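Long-range contacts in PqqA binding protein (Xanthomonas campestris pv. campestris, PDB 3G2B), which probably binds the precursor peptide PqqA and presents it to PqqE in the biosynthesis of the cofactor pyrroloquinoline quinone: residues E36-E40 / L87-L92; V47-R51 / T64-F69. All coordinates share one frame; numbering follows the deposited sequence.

Contact 1 joins 36-40, on strand 29-41, to 87-92, the end of helix 73-89 and the turn after it. Contact 2 joins 47-51, on helix 44-51, to 64-69, at the end of helix 58-68. Contact 2 is nested along the chain inside the loop that contact 1 closes. Their centres lie about 20 Å apart. Contact 1 sits near the centre of the chain, at the interface with a second subunit, whose strand pairs with residues 37-40. The centre of contact 2 lies about 17 Å from the centre of the chain. Helix 73-89 also touches Val48, on helix 44-51. It thus ties the helical part to the sheet that crosses the subunit interface.

Contact 1: E36-E40 / L87-L92; sequences ERVVE and LHQKRL. With PO4 (phosphate ion), chain B; PO4 (phosphate ion), chain C.
Arg37 reaches from its strand to the backbone carbonyl that follows a helix end and also grips a phosphate ion. NH2 of Arg37 donates to O of Lys90 at 2.8 Å, and its bond to phosphate O1 (chain B) is 3.1 Å. NH1 adds a weak bond to the same carbonyl. A bend at chi3 (-70°) turns the guanidinium across to the turn. Lys90 NZ holds O2 of this phosphate at 2.7 Å, so the anion, probably from the crystallisation liquor, joins both segments. A water takes a weak bond from Arg37 NH1, and donates to O of Arg91 and to the second phosphate (chain C). Arg91 NE and NH1 hold that phosphate through O1 and O2. Basic residues of the second subunit, among them its Arg16 and Arg37, also bind the phosphates. Beside these polar bonds, Val39 splits its branches. CG1 meets Leu87 CD2 at 4.0 Å, while CG2 meets Leu92 CD1 tip to tip at 3.8 Å and also packs on Lys90 CD. Strand residues 37-40 pair antiparallel with a strand of the second subunit, continuing the sheet across the interface. Arg91, at positive phi, is the C-prime residue of a Schellman motif ending helix 73-89.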
loop_
_atom_site.group_PDB
_atom_site.type_symbol
_atom_site.label_atom_id
_atom_site.label_comp_id
_atom_site.label_asym_id
_atom_site.label_seq_id
_atom_site.Cartn_x
_atom_site.Cartn_y
_atom_site.Cartn_z
ATOM N N GLU A 36 11.140 1.535 -2.697
ATOM C CA GLU A 36 11.067 1.927 -1.298
ATOM C C GLU A 36 10.230 3.198 -1.249
ATOM O O GLU A 36 10.204 3.965 -2.214
ATOM C CB GLU A 36 12.471 2.208 -0.755
ATOM C CG GLU A 36 13.388 1.000 -0.768
ATOM C CD GLU A 36 14.755 1.297 -0.178
ATOM O OE1 GLU A 36 15.588 0.368 -0.118
ATOM O OE2 GLU A 36 14.993 2.456 0.224
ATOM N N ARG A 37 9.541 3.424 -0.135
ATOM C CA ARG A 37 8.709 4.611 -0.005
ATOM C C ARG A 37 9.089 5.422 1.223
ATOM O O ARG A 37 9.714 4.911 2.155
ATOM C CB ARG A 37 7.234 4.219 0.076
ATOM C CG ARG A 37 6.678 3.611 -1.206
ATOM C CD ARG A 37 5.312 2.995 -0.947
ATOM N NE ARG A 37 5.410 1.797 -0.119
ATOM C CZ ARG A 37 4.418 1.325 0.632
ATOM N NH1 ARG A 37 4.590 0.225 1.351
ATOM N NH2 ARG A 37 3.258 1.966 0.675
ATOM N N VAL A 38 8.713 6.695 1.202
ATOM C CA VAL A 38 8.999 7.610 2.298
ATOM C C VAL A 38 7.687 8.232 2.754
ATOM O O VAL A 38 6.930 8.767 1.941
ATOM C CB VAL A 38 9.964 8.730 1.842
ATOM C CG1 VAL A 38 10.243 9.686 2.991
ATOM C CG2 VAL A 38 11.260 8.120 1.338
ATOM N N VAL A 39 7.410 8.140 4.051
ATOM C CA VAL A 39 6.192 8.702 4.612
ATOM C C VAL A 39 6.581 9.678 5.721
ATOM O O VAL A 39 7.199 9.289 6.709
ATOM C CB VAL A 39 5.281 7.590 5.189
ATOM C CG1 VAL A 39 4.041 8.198 5.809
ATOM C CG2 VAL A 39 4.894 6.609 4.079
ATOM N N GLU A 40 6.224 10.946 5.547
ATOM C CA GLU A 40 6.557 11.975 6.529
ATOM C C GLU A 40 5.735 11.865 7.812
ATOM O O GLU A 40 4.527 11.630 7.770
ATOM C CB GLU A 40 6.363 13.363 5.913
ATOM C CG GLU A 40 6.673 14.513 6.865
ATOM C CD GLU A 40 6.524 15.876 6.207
ATOM O OE1 GLU A 40 6.772 16.895 6.886
ATOM O OE2 GLU A 40 6.158 15.928 5.013
ATOM N N LEU A 87 -1.404 5.284 7.996
ATOM C CA LEU A 87 -0.286 4.349 7.902
ATOM C C LEU A 87 -0.762 2.957 7.503
ATOM O O LEU A 87 -0.055 2.219 6.812
ATOM C CB LEU A 87 0.478 4.292 9.230
ATOM C CG LEU A 87 1.114 5.610 9.683
ATOM C CD1 LEU A 87 1.946 5.352 10.946
ATOM C CD2 LEU A 87 1.995 6.184 8.578
ATOM N N HIS A 88 -1.964 2.591 7.932
ATOM C CA HIS A 88 -2.507 1.285 7.583
ATOM C C HIS A 88 -2.819 1.263 6.087
ATOM O O HIS A 88 -2.544 0.282 5.401
ATOM C CB HIS A 88 -3.781 1.004 8.381
ATOM C CG HIS A 88 -4.358 -0.355 8.130
ATOM N ND1 HIS A 88 -5.709 -0.570 7.967
ATOM C CD2 HIS A 88 -3.767 -1.568 8.024
ATOM C CE1 HIS A 88 -5.926 -1.859 7.769
ATOM N NE2 HIS A 88 -4.765 -2.486 7.799
ATOM N N GLN A 89 -3.384 2.355 5.582
ATOM C CA GLN A 89 -3.718 2.438 4.163
ATOM C C GLN A 89 -2.463 2.271 3.318
ATOM O O GLN A 89 -2.508 1.684 2.231
ATOM C CB GLN A 89 -4.371 3.783 3.848
ATOM C CG GLN A 89 -5.715 3.993 4.524
ATOM C CD GLN A 89 -6.312 5.346 4.205
ATOM O OE1 GLN A 89 -5.635 6.369 4.297
ATOM N NE2 GLN A 89 -7.589 5.360 3.838
ATOM N N LYS A 90 -1.345 2.773 3.833
ATOM C CA LYS A 90 -0.072 2.694 3.130
ATOM C C LYS A 90 0.633 1.347 3.290
ATOM O O LYS A 90 1.777 1.190 2.868
ATOM C CB LYS A 90 0.843 3.839 3.572
ATOM C CG LYS A 90 0.353 5.212 3.112
ATOM C CD LYS A 90 1.320 6.317 3.495
ATOM C CE LYS A 90 0.815 7.693 3.069
ATOM N NZ LYS A 90 0.587 7.813 1.598
ATOM N N ARG A 91 -0.064 0.384 3.896
ATOM C CA ARG A 91 0.455 -0.973 4.092
ATOM C C ARG A 91 1.723 -0.996 4.943
ATOM O O ARG A 91 2.644 -1.772 4.674
ATOM C CB ARG A 91 0.774 -1.611 2.735
ATOM C CG ARG A 91 -0.114 -1.157 1.582
ATOM C CD ARG A 91 -1.388 -1.955 1.488
ATOM N NE ARG A 91 -1.123 -3.356 1.168
ATOM C CZ ARG A 91 -2.072 -4.259 0.949
ATOM N NH1 ARG A 91 -1.748 -5.513 0.669
ATOM N NH2 ARG A 91 -3.348 -3.903 1.004
ATOM N N LEU A 92 1.775 -0.165 5.975
ATOM C CA LEU A 92 2.968 -0.106 6.807
ATOM C C LEU A 92 2.823 -0.792 8.159
ATOM O O LEU A 92 3.802 -0.914 8.891
ATOM C CB LEU A 92 3.363 1.356 7.037
ATOM C CG LEU A 92 3.579 2.231 5.800
ATOM C CD1 LEU A 92 3.891 3.652 6.237
ATOM C CD2 LEU A 92 4.708 1.665 4.963
HETATM P P PO4 B . 2.301 5.626 -0.961
HETATM O O1 PO4 B . 1.876 4.111 -1.068
HETATM O O2 PO4 B . 1.017 6.523 -0.778
HETATM O O3 PO4 B . 3.266 5.811 0.272
HETATM O O4 PO4 B . 3.055 6.058 -2.275
HETATM P P PO4 C . 2.186 -5.739 0.393
HETATM O O1 PO4 C . 1.877 -4.205 0.592
HETATM O O2 PO4 C . 0.854 -6.571 0.541
HETATM O O3 PO4 C . 2.802 -5.964 -1.041
HETATM O O4 PO4 C . 3.221 -6.216 1.480
HETATM O O HOH W 1 3.697 -2.690 2.529
#

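Contact 2: V47-R51 / T64-F69; sequences VVAQR and TLAAEF
Leu65 fits against Val47, Val48 and Arg51 of the facing helix. Its CD2 lies 3.5 Å from Val47 CG1, and the two side chains run antiparallel alongside one another. Its CD1 meets Val48 CG2 at 3.7 Å, with the side chains nearly perpendicular. Leu65 CD2 also approaches Arg51 NH2 obliquely, at 3.2 Å. Phe69 CZ gives Val47 CG2 a looser contact. Next to these apolar contacts, Arg51 and Glu68 form a salt bridge. Arg51 NH1 donates to Glu68 OE1 at 3.1 Å. The bond lies near the guanidinium plane and uses the syn lone pair of OE1. NH2 of Arg51 adds a weak bond to the same oxygen. The carboxylate and guanidinium planes stand 77° apart. Val47 CG1 packs on one guanidinium face, and Gln50 OE1 accepts from Arg51 NE at 2.9 Å. The Thr64 methyl is merely at the edge. A bend at chi2 (-58°) folds the arginine back toward Val47. Further out, the Thr64 hydroxyl bonds to O of Gln60, and Val48 also packs on Val80 and Leu83 of helix 73-89. The short axes run at 131°. This is packing of successive helices, consistent with the helix-turn-helix character of the PqqD family.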
loop_
_atom_site.group_PDB
_atom_site.type_symbol
_atom_site.label_atom_id
_atom_site.label_comp_id
_atom_site.label_asym_id
_atom_site.label_seq_id
_atom_site.Cartn_x
_atom_site.Cartn_y
_atom_site.Cartn_z
ATOM N N VAL A 47 5.986 10.420 17.685
ATOM C CA VAL A 47 5.936 9.691 18.944
ATOM C C VAL A 47 5.060 8.447 18.841
ATOM O O VAL A 47 5.429 7.380 19.323
ATOM C CB VAL A 47 5.397 10.587 20.083
ATOM C CG1 VAL A 47 5.449 9.836 21.404
ATOM C CG2 VAL A 47 6.220 11.870 20.166
ATOM N N VAL A 48 3.901 8.585 18.203
ATOM C CA VAL A 48 2.983 7.459 18.057
ATOM C C VAL A 48 3.642 6.297 17.324
ATOM O O VAL A 48 3.539 5.147 17.747
ATOM C CB VAL A 48 1.709 7.873 17.290
ATOM C CG1 VAL A 48 0.826 6.649 17.044
ATOM C CG2 VAL A 48 0.950 8.934 18.070
ATOM N N ALA A 49 4.320 6.599 16.221
ATOM C CA ALA A 49 4.986 5.569 15.438
ATOM C C ALA A 49 6.008 4.817 16.285
ATOM O O ALA A 49 6.191 3.614 16.132
ATOM C CB ALA A 49 5.666 6.200 14.232
ATOM N N GLN A 50 6.670 5.540 17.182
ATOM C CA GLN A 50 7.680 4.954 18.054
ATOM C C GLN A 50 7.030 4.111 19.146
ATOM O O GLN A 50 7.607 3.121 19.600
ATOM C CB GLN A 50 8.529 6.072 18.677
ATOM C CG GLN A 50 9.668 5.617 19.593
ATOM C CD GLN A 50 9.230 5.405 21.031
ATOM O OE1 GLN A 50 8.487 6.211 21.586
ATOM N NE2 GLN A 50 9.703 4.326 21.644
ATOM N N ARG A 51 5.819 4.492 19.543
ATOM C CA ARG A 51 5.098 3.784 20.596
ATOM C C ARG A 51 4.427 2.476 20.178
ATOM O O ARG A 51 4.112 1.651 21.035
ATOM C CB ARG A 51 4.062 4.716 21.241
ATOM C CG ARG A 51 4.679 5.908 21.958
ATOM C CD ARG A 51 5.646 5.450 23.042
ATOM N NE ARG A 51 6.398 6.559 23.621
ATOM C CZ ARG A 51 5.919 7.409 24.524
ATOM N NH1 ARG A 51 6.689 8.386 24.983
ATOM N NH2 ARG A 51 4.682 7.278 24.981
ATOM N N THR A 64 -1.812 7.421 27.302
ATOM C CA THR A 64 -0.439 7.624 27.759
ATOM C C THR A 64 0.105 8.965 27.273
ATOM O O THR A 64 0.586 9.779 28.064
ATOM C CB THR A 64 0.487 6.494 27.243
ATOM O OG1 THR A 64 0.093 5.248 27.832
ATOM C CG2 THR A 64 1.942 6.779 27.594
ATOM N N LEU A 65 0.020 9.198 25.970
ATOM C CA LEU A 65 0.525 10.444 25.401
ATOM C C LEU A 65 -0.200 11.685 25.911
ATOM O O LEU A 65 0.430 12.711 26.179
ATOM C CB LEU A 65 0.453 10.400 23.872
ATOM C CG LEU A 65 1.343 9.354 23.199
ATOM C CD1 LEU A 65 1.286 9.535 21.684
ATOM C CD2 LEU A 65 2.778 9.506 23.696
ATOM N N ALA A 66 -1.519 11.611 26.052
ATOM C CA ALA A 66 -2.249 12.775 26.530
ATOM C C ALA A 66 -1.795 13.114 27.946
ATOM O O ALA A 66 -1.633 14.283 28.287
ATOM C CB ALA A 66 -3.760 12.521 26.491
ATOM N N ALA A 67 -1.572 12.088 28.763
ATOM C CA ALA A 67 -1.132 12.310 30.134
ATOM C C ALA A 67 0.280 12.887 30.152
ATOM O O ALA A 67 0.567 13.808 30.917
ATOM C CB ALA A 67 -1.180 11.004 30.921
ATOM N N GLU A 68 1.157 12.351 29.305
ATOM C CA GLU A 68 2.536 12.826 29.237
ATOM C C GLU A 68 2.635 14.267 28.752
ATOM O O GLU A 68 3.453 15.042 29.249
ATOM C CB GLU A 68 3.372 11.942 28.307
ATOM C CG GLU A 68 3.480 10.490 28.736
ATOM C CD GLU A 68 4.449 9.697 27.880
ATOM O OE1 GLU A 68 4.724 10.113 26.735
ATOM O OE2 GLU A 68 4.928 8.644 28.349
ATOM N N PHE A 69 1.803 14.625 27.780
ATOM C CA PHE A 69 1.835 15.971 27.216
ATOM C C PHE A 69 0.780 16.922 27.772
ATOM O O PHE A 69 0.556 18.004 27.222
ATOM C CB PHE A 69 1.724 15.880 25.692
ATOM C CG PHE A 69 2.924 15.253 25.044
ATOM C CD1 PHE A 69 3.941 16.043 24.516
ATOM C CD2 PHE A 69 3.069 13.871 25.013
ATOM C CE1 PHE A 69 5.085 15.464 23.970
ATOM C CE2 PHE A 69 4.208 13.282 24.469
ATOM C CZ PHE A 69 5.218 14.080 23.948
#